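Local coordinates for possible substrate binding protein of ABC transporter system (PDB 3N0X) that probably serves as the periplasmic substrate-binding component of an ABC transporter for branched-chain amino acids or related ligands, at residues A159-K162 and E163-K167. Sequence-based numbering, arbitrary orientation.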
loop_
_atom_site.group_PDB
_atom_site.type_symbol
_atom_site.label_atom_id
_atom_site.label_comp_id
_atom_site.label_asym_id
_atom_site.label_seq_id
_atom_site.Cartn_x
_atom_site.Cartn_y
_atom_site.Cartn_z
ATOM N N ALA A 159 9.502 4.111 13.622
ATOM C CA ALA A 159 9.094 5.358 14.253
ATOM C C ALA A 159 7.597 5.555 14.199
ATOM O O ALA A 159 6.955 5.946 15.187
ATOM C CB ALA A 159 9.848 6.571 13.631
ATOM N N ALA A 160 7.006 5.309 13.035
ATOM C CA ALA A 160 5.550 5.461 12.844
ATOM C C ALA A 160 4.750 4.463 13.697
ATOM O O ALA A 160 3.740 4.794 14.329
ATOM C CB ALA A 160 5.195 5.339 11.368
ATOM N N PHE A 161 5.234 3.221 13.696
ATOM C CA PHE A 161 4.656 2.167 14.513
ATOM C C PHE A 161 4.664 2.563 15.988
ATOM O O PHE A 161 3.647 2.402 16.667
ATOM C CB PHE A 161 5.463 0.861 14.246
ATOM C CG PHE A 161 5.056 -0.327 15.055
ATOM C CD1 PHE A 161 5.628 -0.577 16.293
ATOM C CD2 PHE A 161 4.137 -1.253 14.539
ATOM C CE1 PHE A 161 5.272 -1.710 17.022
ATOM C CE2 PHE A 161 3.810 -2.408 15.249
ATOM C CZ PHE A 161 4.351 -2.619 16.520
ATOM N N LYS A 162 5.829 3.033 16.478
ATOM C CA LYS A 162 6.056 3.380 17.898
ATOM C C LYS A 162 5.128 4.504 18.342
ATOM O O LYS A 162 4.520 4.442 19.391
ATOM C CB LYS A 162 7.520 3.772 18.099
ATOM C CG LYS A 162 7.918 4.294 19.470
ATOM C CD LYS A 162 9.428 4.538 19.415
ATOM C CE LYS A 162 10.017 4.952 20.747
ATOM N NZ LYS A 162 11.499 5.054 20.571
ATOM N N GLU A 163 4.971 5.502 17.499
ATOM C CA GLU A 163 4.085 6.602 17.844
ATOM C C GLU A 163 2.625 6.130 17.939
ATOM O O GLU A 163 1.921 6.499 18.893
ATOM C CB GLU A 163 4.297 7.770 16.889
ATOM C CG GLU A 163 3.384 8.970 17.124
ATOM C CD GLU A 163 3.542 9.648 18.490
ATOM O OE1 GLU A 163 4.620 9.556 19.130
ATOM O OE2 GLU A 163 2.565 10.303 18.915
ATOM N N ALA A 164 2.150 5.321 16.974
ATOM C CA ALA A 164 0.801 4.770 17.069
ATOM C C ALA A 164 0.601 3.837 18.260
ATOM O O ALA A 164 -0.474 3.777 18.866
ATOM C CB ALA A 164 0.417 4.044 15.743
ATOM N N LEU A 165 1.636 3.059 18.561
ATOM C CA LEU A 165 1.555 2.076 19.613
ATOM C C LEU A 165 1.333 2.738 20.953
ATOM O O LEU A 165 0.690 2.147 21.826
ATOM C CB LEU A 165 2.804 1.213 19.643
ATOM C CG LEU A 165 2.647 -0.087 20.443
ATOM C CD1 LEU A 165 1.909 -1.126 19.559
ATOM C CD2 LEU A 165 4.045 -0.611 20.904
ATOM N N ALA A 166 1.854 3.953 21.107
ATOM C CA ALA A 166 1.801 4.653 22.408
ATOM C C ALA A 166 0.383 4.882 22.916
ATOM O O ALA A 166 0.147 4.872 24.116
ATOM C CB ALA A 166 2.613 5.985 22.354
ATOM N N LYS A 167 -0.579 4.999 22.009
ATOM C CA LYS A 167 -1.944 5.264 22.377
ATOM C C LYS A 167 -2.768 3.969 22.575
ATOM O O LYS A 167 -3.932 4.030 22.973
ATOM C CB LYS A 167 -2.567 6.168 21.300
ATOM C CG LYS A 167 -1.500 6.967 20.494
#
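The phenyl ring of Phe161 meets a methyl of Leu165 one helical turn further on, CZ to CD1 at 4.2 Å, an oblique approach at the far end of the ring. The two side chains leave the helix on a shared course. With CG of Phe161 anti to the backbone N (chi1 177°), the ring reaches out from the helix into the domain core, where it stacks with the ring of Trp206 and touches Ile144 and Thr146 of strand 142-149; Leu165 continues the same buried ridge onto Ile144 and Leu172. Such i to i+4 pairing shows how a helix presents one apolar stripe to a sheet. Here the helix is the connection of a beta-alpha-beta crossover, leading from strand 142-149 to the neighbouring strand 171-178 in the parallel sheet of one lobe of a periplasmic binding protein. Beside the stripe, the small side chains of Ala160 and Ala164 face helix 126-137, Ala160 against Ser127 and Ala164 against both Ile131 and Ala134. Lys162 departs in another direction: its chain is fully extended, and NZ forms a salt bridge with Glu175 on strand 171-178, while the aliphatic part also touches Leu172. Four successive i to i+4 backbone bonds tie the turns together. Ala164 N to Ala160 O, at 3.1 Å, is nearly straight (171°), and Leu165 N reaches Phe161 O at 2.8 Å. CB of Leu165 also lies 3.3 Å from Phe161 O, a spacing that belongs to ordinary helix geometry. The last of the series, Ala166 N to Lys162 O, is longer at 3.2 Å and bends to 135°.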